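Local coordinates for protein arginine decarboxylase (Campylobacter jejuni subsp. jejuni, PDB 3NZP) that probably catalyses the pyridoxal-phosphate-dependent decarboxylation of arginine to agmatine, a step in polyamine biosynthesis, at residues B[46-51]-B[329-334]; B[531-537]-B[548-554]; B[22-26]-B[51-55]; B[443-448]-B[604-608]. All coordinates share one frame; numbering follows the deposited sequence.

Interaction 1: B[46-51]-B[329-334]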
loop_
_atom_site.group_PDB
_atom_site.type_symbol
_atom_site.label_atom_id
_atom_site.label_comp_id
_atom_site.label_asym_id
_atom_site.label_seq_id
_atom_site.Cartn_x
_atom_site.Cartn_y
_atom_site.Cartn_z
ATOM N N PRO B 46 19.645 -4.601 0.665
ATOM C CA PRO B 46 18.720 -5.291 1.564
ATOM C C PRO B 46 18.377 -6.682 1.085
ATOM O O PRO B 46 18.225 -6.913 -0.116
ATOM C CB PRO B 46 17.506 -4.381 1.559
ATOM C CG PRO B 46 17.481 -3.898 0.147
ATOM C CD PRO B 46 18.937 -3.580 -0.128
ATOM N N LEU B 47 18.268 -7.624 2.011
ATOM C CA LEU B 47 17.897 -8.966 1.613
ATOM C C LEU B 47 16.827 -9.562 2.497
ATOM O O LEU B 47 16.786 -9.333 3.704
ATOM C CB LEU B 47 19.101 -9.903 1.553
ATOM C CG LEU B 47 20.189 -9.768 2.607
ATOM C CD1 LEU B 47 20.891 -11.102 2.770
ATOM C CD2 LEU B 47 21.195 -8.684 2.181
ATOM N N LEU B 48 15.933 -10.310 1.862
ATOM C CA LEU B 48 14.856 -10.976 2.560
ATOM C C LEU B 48 15.248 -12.446 2.698
ATOM O O LEU B 48 15.513 -13.109 1.701
ATOM C CB LEU B 48 13.569 -10.859 1.765
ATOM C CG LEU B 48 12.396 -11.612 2.396
ATOM C CD1 LEU B 48 12.045 -10.944 3.710
ATOM C CD2 LEU B 48 11.191 -11.624 1.457
ATOM N N LEU B 49 15.301 -12.949 3.929
ATOM C CA LEU B 49 15.657 -14.347 4.153
ATOM C C LEU B 49 14.435 -15.167 4.534
ATOM O O LEU B 49 13.604 -14.718 5.324
ATOM C CB LEU B 49 16.699 -14.471 5.260
ATOM C CG LEU B 49 17.989 -13.704 4.971
ATOM C CD1 LEU B 49 19.008 -13.927 6.080
ATOM C CD2 LEU B 49 18.534 -14.178 3.646
ATOM N N ARG B 50 14.322 -16.360 3.957
ATOM C CA ARG B 50 13.215 -17.255 4.260
ATOM C C ARG B 50 13.776 -18.494 4.945
ATOM O O ARG B 50 14.733 -19.113 4.460
ATOM C CB ARG B 50 12.484 -17.682 2.990
ATOM C CG ARG B 50 11.682 -16.615 2.304
ATOM C CD ARG B 50 10.902 -17.221 1.133
ATOM N NE ARG B 50 10.617 -16.237 0.084
ATOM C CZ ARG B 50 9.839 -15.167 0.239
ATOM N NH1 ARG B 50 9.251 -14.934 1.408
ATOM N NH2 ARG B 50 9.665 -14.328 -0.775
ATOM N N PHE B 51 13.173 -18.856 6.070
ATOM C CA PHE B 51 13.598 -20.023 6.829
ATOM C C PHE B 51 12.498 -21.080 6.827
ATOM O O PHE B 51 11.608 -21.075 7.684
ATOM C CB PHE B 51 13.929 -19.608 8.261
ATOM C CG PHE B 51 15.133 -18.726 8.365
ATOM C CD1 PHE B 51 16.413 -19.268 8.284
ATOM C CD2 PHE B 51 14.991 -17.352 8.551
ATOM C CE1 PHE B 51 17.534 -18.463 8.391
ATOM C CE2 PHE B 51 16.107 -16.529 8.657
ATOM C CZ PHE B 51 17.387 -17.087 8.579
ATOM N N HIS B 329 8.345 -16.761 9.132
ATOM C CA HIS B 329 9.263 -17.440 8.232
ATOM C C HIS B 329 10.274 -16.528 7.538
ATOM O O HIS B 329 11.349 -16.983 7.138
ATOM C CB HIS B 329 8.485 -18.227 7.183
ATOM C CG HIS B 329 8.282 -17.491 5.896
ATOM N ND1 HIS B 329 7.187 -16.687 5.655
ATOM C CD2 HIS B 329 9.047 -17.429 4.780
ATOM C CE1 HIS B 329 7.287 -16.164 4.445
ATOM N NE2 HIS B 329 8.407 -16.597 3.893
ATOM N N ALA B 330 9.941 -15.245 7.404
ATOM C CA ALA B 330 10.805 -14.290 6.713
ATOM C C ALA B 330 11.357 -13.149 7.546
ATOM O O ALA B 330 10.640 -12.504 8.320
ATOM C CB ALA B 330 10.060 -13.716 5.530
ATOM N N VAL B 331 12.641 -12.876 7.355
ATOM C CA VAL B 331 13.297 -11.792 8.070
ATOM C C VAL B 331 13.870 -10.844 7.036
ATOM O O VAL B 331 14.505 -11.282 6.074
ATOM C CB VAL B 331 14.438 -12.311 8.951
ATOM C CG1 VAL B 331 15.038 -11.156 9.727
ATOM C CG2 VAL B 331 13.927 -13.389 9.897
ATOM N N LEU B 332 13.634 -9.549 7.227
ATOM C CA LEU B 332 14.146 -8.543 6.305
ATOM C C LEU B 332 15.364 -7.874 6.923
ATOM O O LEU B 332 15.231 -7.078 7.845
ATOM C CB LEU B 332 13.064 -7.496 6.020
ATOM C CG LEU B 332 13.297 -6.519 4.856
ATOM C CD1 LEU B 332 14.215 -5.401 5.270
ATOM C CD2 LEU B 332 13.866 -7.290 3.677
ATOM N N ILE B 333 16.551 -8.215 6.433
ATOM C CA ILE B 333 17.791 -7.631 6.944
ATOM C C ILE B 333 18.214 -6.456 6.072
ATOM O O ILE B 333 18.213 -6.557 4.840
ATOM C CB ILE B 333 18.950 -8.648 6.934
ATOM C CG1 ILE B 333 18.713 -9.729 7.981
ATOM C CG2 ILE B 333 20.273 -7.940 7.144
ATOM C CD1 ILE B 333 17.868 -10.866 7.476
ATOM N N ALA B 334 18.583 -5.349 6.707
ATOM C CA ALA B 334 19.020 -4.159 5.976
ATOM C C ALA B 334 20.162 -3.475 6.715
ATOM O O ALA B 334 20.046 -3.165 7.895
ATOM C CB ALA B 334 17.860 -3.200 5.810
#

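Interaction 2: B[531-537]-B[548-554]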
loop_
_atom_site.group_PDB
_atom_site.type_symbol
_atom_site.label_atom_id
_atom_site.label_comp_id
_atom_site.label_asym_id
_atom_site.label_seq_id
_atom_site.Cartn_x
_atom_site.Cartn_y
_atom_site.Cartn_z
ATOM N N THR B 531 12.629 -1.998 -6.305
ATOM C CA THR B 531 12.048 -3.331 -6.474
ATOM C C THR B 531 12.329 -4.277 -5.321
ATOM O O THR B 531 13.177 -4.010 -4.468
ATOM C CB THR B 531 12.537 -4.012 -7.772
ATOM O OG1 THR B 531 13.937 -4.315 -7.666
ATOM C CG2 THR B 531 12.284 -3.104 -8.977
ATOM N N HIS B 532 11.599 -5.389 -5.309
ATOM C CA HIS B 532 11.736 -6.396 -4.265
ATOM C C HIS B 532 13.232 -6.660 -4.048
ATOM O O HIS B 532 13.993 -6.809 -5.004
ATOM C CB HIS B 532 10.981 -7.666 -4.690
ATOM C CG HIS B 532 10.897 -8.719 -3.629
ATOM N ND1 HIS B 532 11.975 -9.079 -2.847
ATOM C CD2 HIS B 532 9.887 -9.556 -3.282
ATOM C CE1 HIS B 532 11.636 -10.095 -2.071
ATOM N NE2 HIS B 532 10.375 -10.405 -2.317
ATOM N N PRO B 533 13.674 -6.679 -2.785
ATOM C CA PRO B 533 15.084 -6.920 -2.490
ATOM C C PRO B 533 15.484 -8.356 -2.779
ATOM O O PRO B 533 14.630 -9.206 -2.999
ATOM C CB PRO B 533 15.190 -6.560 -1.005
ATOM C CG PRO B 533 13.842 -6.889 -0.479
ATOM C CD PRO B 533 12.923 -6.377 -1.556
ATOM N N THR B 534 16.782 -8.625 -2.804
ATOM C CA THR B 534 17.228 -9.980 -3.065
ATOM C C THR B 534 16.716 -10.890 -1.954
ATOM O O THR B 534 16.761 -10.529 -0.781
ATOM C CB THR B 534 18.752 -10.066 -3.103
ATOM O OG1 THR B 534 19.242 -9.338 -4.232
ATOM C CG2 THR B 534 19.193 -11.504 -3.199
ATOM N N GLU B 535 16.205 -12.060 -2.315
ATOM C CA GLU B 535 15.723 -12.979 -1.299
ATOM C C GLU B 535 16.463 -14.296 -1.421
ATOM O O GLU B 535 16.899 -14.677 -2.508
ATOM C CB GLU B 535 14.224 -13.208 -1.437
ATOM C CG GLU B 535 13.810 -14.094 -2.601
ATOM C CD GLU B 535 12.305 -14.395 -2.583
ATOM O OE1 GLU B 535 11.498 -13.446 -2.805
ATOM O OE2 GLU B 535 11.940 -15.579 -2.331
ATOM N N ALA B 536 16.624 -14.985 -0.299
ATOM C CA ALA B 536 17.328 -16.255 -0.292
ATOM C C ALA B 536 16.648 -17.191 0.685
ATOM O O ALA B 536 16.139 -16.745 1.712
ATOM C CB ALA B 536 18.781 -16.040 0.116
ATOM N N ILE B 537 16.642 -18.481 0.364
ATOM C CA ILE B 537 16.028 -19.493 1.224
ATOM C C ILE B 537 17.097 -20.234 2.010
ATOM O O ILE B 537 17.923 -20.930 1.427
ATOM C CB ILE B 537 15.259 -20.491 0.389
ATOM C CG1 ILE B 537 14.216 -19.734 -0.427
ATOM C CG2 ILE B 537 14.651 -21.568 1.285
ATOM C CD1 ILE B 537 13.522 -20.587 -1.441
ATOM N N GLU B 548 20.430 -21.143 -0.405
ATOM C CA GLU B 548 19.937 -21.724 -1.648
ATOM C C GLU B 548 18.699 -21.006 -2.166
ATOM O O GLU B 548 18.013 -20.326 -1.412
ATOM C CB GLU B 548 19.627 -23.203 -1.452
ATOM C CG GLU B 548 18.692 -23.497 -0.308
ATOM C CD GLU B 548 18.640 -24.980 0.001
ATOM O OE1 GLU B 548 19.640 -25.512 0.556
ATOM O OE2 GLU B 548 17.610 -25.611 -0.322
ATOM N N GLY B 549 18.425 -21.142 -3.457
ATOM C CA GLY B 549 17.262 -20.485 -4.024
ATOM C C GLY B 549 17.307 -18.975 -3.906
ATOM O O GLY B 549 16.371 -18.334 -3.411
ATOM N N ILE B 550 18.409 -18.401 -4.367
ATOM C CA ILE B 550 18.599 -16.964 -4.330
ATOM C C ILE B 550 17.883 -16.301 -5.510
ATOM O O ILE B 550 17.822 -16.856 -6.602
ATOM C CB ILE B 550 20.106 -16.644 -4.397
ATOM C CG1 ILE B 550 20.821 -17.382 -3.267
ATOM C CG2 ILE B 550 20.342 -15.164 -4.292
ATOM C CD1 ILE B 550 22.330 -17.212 -3.274
ATOM N N ILE B 551 17.301 -15.136 -5.269
ATOM C CA ILE B 551 16.637 -14.374 -6.323
ATOM C C ILE B 551 17.232 -12.982 -6.197
ATOM O O ILE B 551 16.887 -12.217 -5.290
ATOM C CB ILE B 551 15.108 -14.264 -6.121
ATOM C CG1 ILE B 551 14.474 -15.642 -6.117
ATOM C CG2 ILE B 551 14.492 -13.521 -7.296
ATOM C CD1 ILE B 551 14.682 -16.373 -7.424
ATOM N N GLU B 552 18.141 -12.661 -7.101
ATOM C CA GLU B 552 18.806 -11.379 -7.061
ATOM C C GLU B 552 17.845 -10.248 -7.427
ATOM O O GLU B 552 16.919 -10.439 -8.215
ATOM C CB GLU B 552 20.012 -11.423 -8.007
ATOM C CG GLU B 552 20.979 -10.265 -7.917
ATOM C CD GLU B 552 22.315 -10.637 -8.506
ATOM O OE1 GLU B 552 22.330 -11.537 -9.373
ATOM O OE2 GLU B 552 23.341 -10.045 -8.113
ATOM N N ALA B 553 18.054 -9.079 -6.830
ATOM C CA ALA B 553 17.211 -7.918 -7.083
ATOM C C ALA B 553 17.367 -7.403 -8.513
ATOM O O ALA B 553 18.485 -7.315 -9.033
ATOM C CB ALA B 553 17.554 -6.822 -6.102
ATOM N N GLN B 554 16.248 -7.057 -9.147
ATOM C CA GLN B 554 16.249 -6.554 -10.527
ATOM C C GLN B 554 17.209 -5.406 -10.794
ATOM O O GLN B 554 17.512 -4.609 -9.908
ATOM C CB GLN B 554 14.861 -6.060 -10.911
ATOM C CG GLN B 554 13.902 -7.110 -11.345
ATOM C CD GLN B 554 12.722 -6.505 -12.072
ATOM O OE1 GLN B 554 12.138 -5.503 -11.618
ATOM N NE2 GLN B 554 12.364 -7.097 -13.211
#

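Interaction 3: B[22-26]-B[51-55]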
loop_
_atom_site.group_PDB
_atom_site.type_symbol
_atom_site.label_atom_id
_atom_site.label_comp_id
_atom_site.label_asym_id
_atom_site.label_seq_id
_atom_site.Cartn_x
_atom_site.Cartn_y
_atom_site.Cartn_z
ATOM N N CYS B 22 20.156 -15.628 16.459
ATOM C CA CYS B 22 20.237 -16.845 15.633
ATOM C C CYS B 22 18.906 -17.580 15.557
ATOM O O CYS B 22 17.941 -17.250 16.255
ATOM C CB CYS B 22 21.235 -17.848 16.208
ATOM S SG CYS B 22 22.596 -17.146 17.103
ATOM N N ILE B 23 18.884 -18.609 14.720
ATOM C CA ILE B 23 17.704 -19.434 14.549
ATOM C C ILE B 23 17.831 -20.562 15.567
ATOM O O ILE B 23 18.744 -21.381 15.487
ATOM C CB ILE B 23 17.650 -20.030 13.134
ATOM C CG1 ILE B 23 17.656 -18.910 12.087
ATOM C CG2 ILE B 23 16.447 -20.930 13.015
ATOM C CD1 ILE B 23 16.588 -17.844 12.268
ATOM N N ASN B 24 16.933 -20.600 16.538
ATOM C CA ASN B 24 17.009 -21.634 17.550
ATOM C C ASN B 24 16.588 -22.982 16.981
ATOM O O ASN B 24 15.476 -23.440 17.229
ATOM C CB ASN B 24 16.119 -21.273 18.739
ATOM C CG ASN B 24 16.497 -22.034 19.981
ATOM O OD1 ASN B 24 16.321 -23.246 20.059
ATOM N ND2 ASN B 24 17.050 -21.323 20.961
ATOM N N TYR B 25 17.465 -23.617 16.210
ATOM C CA TYR B 25 17.130 -24.907 15.622
ATOM C C TYR B 25 18.212 -25.962 15.859
ATOM O O TYR B 25 18.102 -26.778 16.784
ATOM C CB TYR B 25 16.853 -24.753 14.123
ATOM C CG TYR B 25 16.388 -26.028 13.442
ATOM C CD1 TYR B 25 16.715 -26.289 12.104
ATOM C CD2 TYR B 25 15.665 -27.000 14.142
ATOM C CE1 TYR B 25 16.347 -27.494 11.486
ATOM C CE2 TYR B 25 15.292 -28.203 13.532
ATOM C CZ TYR B 25 15.639 -28.446 12.207
ATOM O OH TYR B 25 15.306 -29.645 11.623
ATOM N N GLU B 26 19.251 -25.978 15.037
ATOM C CA GLU B 26 20.304 -26.969 15.237
ATOM C C GLU B 26 21.412 -26.297 16.027
ATOM O O GLU B 26 21.271 -26.063 17.226
ATOM C CB GLU B 26 20.852 -27.455 13.895
ATOM C CG GLU B 26 20.996 -28.951 13.811
ATOM C CD GLU B 26 19.664 -29.649 13.591
ATOM O OE1 GLU B 26 19.649 -30.898 13.493
ATOM O OE2 GLU B 26 18.632 -28.950 13.514
ATOM N N PHE B 51 13.173 -18.856 6.070
ATOM C CA PHE B 51 13.598 -20.023 6.829
ATOM C C PHE B 51 12.498 -21.080 6.827
ATOM O O PHE B 51 11.608 -21.075 7.684
ATOM C CB PHE B 51 13.929 -19.608 8.261
ATOM C CG PHE B 51 15.133 -18.726 8.365
ATOM C CD1 PHE B 51 16.413 -19.268 8.284
ATOM C CD2 PHE B 51 14.991 -17.352 8.551
ATOM C CE1 PHE B 51 17.534 -18.463 8.391
ATOM C CE2 PHE B 51 16.107 -16.529 8.657
ATOM C CZ PHE B 51 17.387 -17.087 8.579
ATOM N N PRO B 52 12.546 -22.007 5.860
ATOM C CA PRO B 52 11.546 -23.065 5.758
ATOM C C PRO B 52 11.285 -23.747 7.095
ATOM O O PRO B 52 10.144 -24.075 7.415
ATOM C CB PRO B 52 12.151 -24.019 4.740
ATOM C CG PRO B 52 12.957 -23.123 3.881
ATOM C CD PRO B 52 13.615 -22.215 4.877
ATOM N N HIS B 53 12.332 -23.960 7.882
ATOM C CA HIS B 53 12.164 -24.606 9.175
ATOM C C HIS B 53 11.088 -23.934 10.026
ATOM O O HIS B 53 10.267 -24.610 10.650
ATOM C CB HIS B 53 13.492 -24.629 9.944
ATOM C CG HIS B 53 13.337 -24.963 11.395
ATOM N ND1 HIS B 53 13.470 -24.020 12.393
ATOM C CD2 HIS B 53 13.015 -26.125 12.014
ATOM C CE1 HIS B 53 13.241 -24.587 13.564
ATOM N NE2 HIS B 53 12.962 -25.863 13.362
ATOM N N LEU B 54 11.097 -22.607 10.055
ATOM C CA LEU B 54 10.114 -21.861 10.827
ATOM C C LEU B 54 8.710 -22.201 10.341
ATOM O O LEU B 54 7.777 -22.340 11.135
ATOM C CB LEU B 54 10.373 -20.358 10.694
ATOM C CG LEU B 54 11.183 -19.705 11.822
ATOM C CD1 LEU B 54 12.249 -20.647 12.289
ATOM C CD2 LEU B 54 11.800 -18.397 11.330
ATOM N N ILE B 55 8.573 -22.355 9.028
ATOM C CA ILE B 55 7.288 -22.685 8.437
ATOM C C ILE B 55 6.818 -24.013 8.991
ATOM O O ILE B 55 5.650 -24.169 9.357
ATOM C CB ILE B 55 7.384 -22.766 6.906
ATOM C CG1 ILE B 55 7.960 -21.469 6.360
ATOM C CG2 ILE B 55 6.001 -22.936 6.298
ATOM C CD1 ILE B 55 8.075 -21.459 4.884
#

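Interaction 4: B[443-448]-B[604-608]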
loop_
_atom_site.group_PDB
_atom_site.type_symbol
_atom_site.label_atom_id
_atom_site.label_comp_id
_atom_site.label_asym_id
_atom_site.label_seq_id
_atom_site.Cartn_x
_atom_site.Cartn_y
_atom_site.Cartn_z
ATOM N N ASN B 443 19.277 0.785 4.551
ATOM C CA ASN B 443 19.212 0.530 3.122
ATOM C C ASN B 443 18.043 -0.368 2.741
ATOM O O ASN B 443 18.228 -1.552 2.459
ATOM C CB ASN B 443 20.516 -0.124 2.655
ATOM C CG ASN B 443 20.663 -0.128 1.147
ATOM O OD1 ASN B 443 21.596 -0.729 0.613
ATOM N ND2 ASN B 443 19.746 0.551 0.452
ATOM N N PHE B 444 16.839 0.181 2.744
ATOM C CA PHE B 444 15.680 -0.605 2.362
ATOM C C PHE B 444 14.528 0.354 2.166
ATOM O O PHE B 444 14.701 1.564 2.291
ATOM C CB PHE B 444 15.323 -1.636 3.433
ATOM C CG PHE B 444 14.569 -1.064 4.584
ATOM C CD1 PHE B 444 15.132 -0.060 5.368
ATOM C CD2 PHE B 444 13.286 -1.511 4.880
ATOM C CE1 PHE B 444 14.428 0.499 6.438
ATOM C CE2 PHE B 444 12.567 -0.962 5.946
ATOM C CZ PHE B 444 13.143 0.047 6.728
ATOM N N SER B 445 13.353 -0.179 1.864
ATOM C CA SER B 445 12.188 0.665 1.647
ATOM C C SER B 445 11.060 0.281 2.612
ATOM O O SER B 445 10.664 -0.888 2.682
ATOM C CB SER B 445 11.728 0.532 0.185
ATOM O OG SER B 445 10.707 1.465 -0.142
ATOM N N LEU B 446 10.563 1.269 3.364
ATOM C CA LEU B 446 9.468 1.063 4.324
ATOM C C LEU B 446 8.112 1.004 3.616
ATOM O O LEU B 446 7.063 0.993 4.260
ATOM C CB LEU B 446 9.442 2.185 5.375
ATOM C CG LEU B 446 10.352 2.017 6.601
ATOM C CD1 LEU B 446 10.363 3.291 7.424
ATOM C CD2 LEU B 446 9.863 0.851 7.446
ATOM N N PHE B 447 8.147 0.987 2.288
ATOM C CA PHE B 447 6.942 0.903 1.484
ATOM C C PHE B 447 7.004 -0.376 0.683
ATOM O O PHE B 447 5.980 -0.936 0.311
ATOM C CB PHE B 447 6.836 2.094 0.534
ATOM C CG PHE B 447 6.426 3.367 1.211
ATOM C CD1 PHE B 447 7.275 3.988 2.126
ATOM C CD2 PHE B 447 5.172 3.927 0.970
ATOM C CE1 PHE B 447 6.880 5.144 2.791
ATOM C CE2 PHE B 447 4.767 5.083 1.632
ATOM C CZ PHE B 447 5.622 5.691 2.546
ATOM N N GLN B 448 8.218 -0.837 0.419
ATOM C CA GLN B 448 8.402 -2.051 -0.352
ATOM C C GLN B 448 8.261 -3.311 0.484
ATOM O O GLN B 448 7.358 -4.111 0.248
ATOM C CB GLN B 448 9.765 -2.048 -1.048
ATOM C CG GLN B 448 10.135 -3.378 -1.712
ATOM C CD GLN B 448 9.224 -3.761 -2.881
ATOM O OE1 GLN B 448 9.173 -4.928 -3.283
ATOM N NE2 GLN B 448 8.518 -2.783 -3.435
ATOM N N GLY B 604 18.874 -0.869 -8.008
ATOM C CA GLY B 604 18.724 0.532 -7.651
ATOM C C GLY B 604 18.931 0.915 -6.202
ATOM O O GLY B 604 18.707 2.064 -5.817
ATOM N N TYR B 605 19.348 -0.037 -5.384
ATOM C CA TYR B 605 19.563 0.275 -3.987
ATOM C C TYR B 605 20.867 1.022 -3.802
ATOM O O TYR B 605 21.823 0.861 -4.576
ATOM C CB TYR B 605 19.526 -0.999 -3.141
ATOM C CG TYR B 605 18.106 -1.443 -2.838
ATOM C CD1 TYR B 605 17.499 -2.483 -3.549
ATOM C CD2 TYR B 605 17.354 -0.790 -1.851
ATOM C CE1 TYR B 605 16.174 -2.865 -3.283
ATOM C CE2 TYR B 605 16.033 -1.157 -1.577
ATOM C CZ TYR B 605 15.447 -2.196 -2.297
ATOM O OH TYR B 605 14.134 -2.560 -2.031
ATOM N N LEU B 606 20.865 1.875 -2.782
ATOM C CA LEU B 606 22.004 2.706 -2.420
ATOM C C LEU B 606 23.111 1.931 -1.726
ATOM O O LEU B 606 22.874 0.875 -1.142
ATOM C CB LEU B 606 21.544 3.832 -1.498
ATOM C CG LEU B 606 20.972 5.088 -2.156
ATOM C CD1 LEU B 606 19.833 4.716 -3.075
ATOM C CD2 LEU B 606 20.506 6.066 -1.085
ATOM N N LYS B 607 24.323 2.475 -1.791
ATOM C CA LYS B 607 25.498 1.876 -1.158
ATOM C C LYS B 607 26.034 2.858 -0.128
ATOM O O LYS B 607 25.799 4.066 -0.228
ATOM C CB LYS B 607 26.566 1.575 -2.208
ATOM C CG LYS B 607 26.087 0.583 -3.243
ATOM C CD LYS B 607 26.859 0.652 -4.557
ATOM C CE LYS B 607 26.406 -0.450 -5.542
ATOM N NZ LYS B 607 24.927 -0.522 -5.857
ATOM N N SER B 608 26.748 2.348 0.868
ATOM C CA SER B 608 27.296 3.216 1.904
ATOM C C SER B 608 28.193 4.261 1.235
ATOM O O SER B 608 28.875 3.977 0.243
ATOM C CB SER B 608 28.080 2.372 2.918
ATOM O OG SER B 608 28.229 3.051 4.153
HETATM O O HOH W 1 13.193 -2.771 0.764
#

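Interaction 1: B[46-51]-B[329-334]
Residues 47-50 and 330-334 run as antiparallel neighbours in a sheet, their axes 4.7 Å apart and their directions at 155°, with Leu47 facing Ile333 and Leu49 facing Val331 in hydrogen-bonded pairs. Each of these pairs is closed by two backbone bonds, such as Leu49 N to Val331 O at 2.8 Å, and Phe51 N adds one more to His329 O, also at 2.8 Å, where strand 47-50 gives way to a helix. On the face carrying Leu47, Leu49, Val331 and Ile333 the packing is wholly apolar. Leu49 CD1 meets Ile333 CD1 at 3.6 Å, the two side chains slanting across one another, and the Phe51 ring turns an edge to Val331, CE2 to CG2 at 4.0 Å. Helix 31-40 lies against this greasy side, which suits branched aliphatic residues. The other face mixes apolar and charged groups: Leu48 CD1 rests on Ala330 CB at 3.9 Å, while Arg50 stretches beside His329. With CG anti to the carbonyl carbon (chi1 -70°) and an extended chain, Arg50 brings its NH1 to the edge of the imidazole, 3.1 Å from His329 NE2, guanidinium and ring nearly coplanar at 23°. Because His329 ND1 bonds to Ala326 O, NE2 is left as the acceptor, and salt bridges to Glu521 and Glu535 further pin the buried guanidinium. The long 330-341 strand thus leads out of the barrel region and pairs with a strand from near the N-terminus, as expected of the beta domain that accompanies the TIM barrel in fold type III pyridoxal-phosphate enzymes.

Interaction 2: B[531-537]-B[548-554]
The carbonyl oxygen of Glu535 is gripped twice by the facing strand: Ile551 N donates to it over 2.8 Å, and Ile550 CA adds a C-H...O contact at 3.4 Å. Glu535 N answers with a bond to Ile551 O, 3.1 Å long, so Glu535 and Ile551 form a hydrogen-bonded pair of two nearly antiparallel strands (172°). Beyond it, toward Ile537 and Glu548, the pairing loosens. Gly549 stands there with a positive phi of 61°, a backbone shape that a residue without a side chain adopts easily. At the opposite end, past the last residue of strand 548-551, a side chain takes over from the backbone: Thr534 OG1, placed beside its own backbone N, accepts from Ala553 N at 2.9 Å, although the bond is bent to 140°. Threonine serves well here, since its methyl branch, CG2, meanwhile reaches Ile550 CG2 at 4.0 Å. Glu535 and Ile551 point the same way and lie side by side, the methylene CG of the acid touching Ile551 CB at 3.8 Å, while the carboxylate beyond it forms a salt bridge with Arg50. An acid with a greasy stem can thus pack along its strand partner and still serve a buried charge. At the margin Thr531 and Gln554 cross at about a right angle, Thr531 CG2 against Gln554 OE1 at 3.6 Å, with the amide nitrogen held by Asp562. This beta hairpin is bonded through strand 534-540 to the parallel strand 47-50; Leu38 of helix 31-40 packs on Ala536 and Ile550, and helix 556-562 follows beside Thr531 and Gln554.

Interaction 3: B[22-26]-B[51-55]
Aromatic stacking and aliphatic packing join Ile23 and Tyr25, at the end of strand 21-23, near the N-terminus, and in the turn after it, to Phe51 and His53 at the start of helix 52-72. The rings of Tyr25 and His53 lie face to face, centroids 3.5 Å apart and planes inclined by only 18°, so that the imidazole sits over one side of the phenol ring. Both side chains swing their rings opposite the backbone N (Tyr25 chi1 -175°, His53 chi1 166°) and so extend to meet between the two backbones. The carboxylate of Glu26 is placed over the other side of the tyrosine ring. Deeper in, Ile23 points its CD1 almost straight down on the Phe51 ring, 3.8 Å from the centroid, a CH-pi contact that a flexible aliphatic end suits well. The other branch of Ile23 is turned to the helix, with CG2 touching Leu54 CD1 at 4.3 Å. Asn24, between Ile23 and Tyr25 in the chain, centres an inverse gamma turn, which carries the backbone from the buried strand end to the more open Tyr25. Ile540 of strand 534-540 packs on both Ile23 and Tyr25, while Phe14 of strand 14-16 touches Ile23 and Leu54, so that both strands of the small sheet touch the start of the helix.

Interaction 4: B[443-448]-B[604-608]
Two irregular loops meet here inside the beta domain of a fold type III decarboxylase: residues 443-448 leave strand 438-442, and residues 604-608 belong to the C-terminal tail that follows helix 586-600. The tail lies at the dimer interface, for Tyr605 O and Lys607 N bond to Lys113 and Asp136 of the second subunit, and Leu606 packs on Phe134 of that chain. Leu606 is about 9 Å, side chain to side chain, from Cys483, the predicted proton donor. Tyr605 and Asn443 carry the contact. The tyrosine ring, swung beside its own backbone N (chi1 -81°), is laid along the 443-448 backbone, with CE2 at 4.0 Å from Phe444 CA and an edge presented to Ser445 N. A large flat residue with a polar tip suits this buried spot, since the ring packs on the 443-448 backbone and the hydroxyl meets backbone polar groups. The side chain of Asn443 crosses the tyrosine ring obliquely, its amide plane 71° from it, and reaches the carbonyl of Leu606; a sulfate ion lies about 3 Å from the same side chain. Gln448 comes in at about a right angle, with CG at 4.1 Å from Tyr605 OH. Its backbone N makes weak bonds back to Ser445 O and OG, within the turn of the loop. Phe444, whose CB points away from the tail, stacks its ring on Phe513. The hydroxyl of Tyr605 bonds to Thr531 O and also receives a hydrogen bond, over 3.0 Å, from a water whose oxygen in turn accepts from Ser445 N at 2.8 Å.

In the fold
Interactions 1 and 2 belong to one sheet: strand 47-50 pairs with 330-334 on one side and with 534-537 on the other, and the Arg50-Glu535 salt bridge ties the two contacts together. Interaction 1 is the fully buried one of the pair, whereas interaction 2 is partly exposed along the outer hairpin strand. Interaction 3 shares Phe51 with interaction 1 but relies on ring faces, not backbone bonds, and is partly exposed near the N-terminus. Interaction 4, buried by the second subunit as well as its own, uses a tyrosine and a water between loops, and reaches interaction 2 through Tyr605 and Thr531. Interactions 3 and 4 stay about 16 Å apart at their nearest atoms.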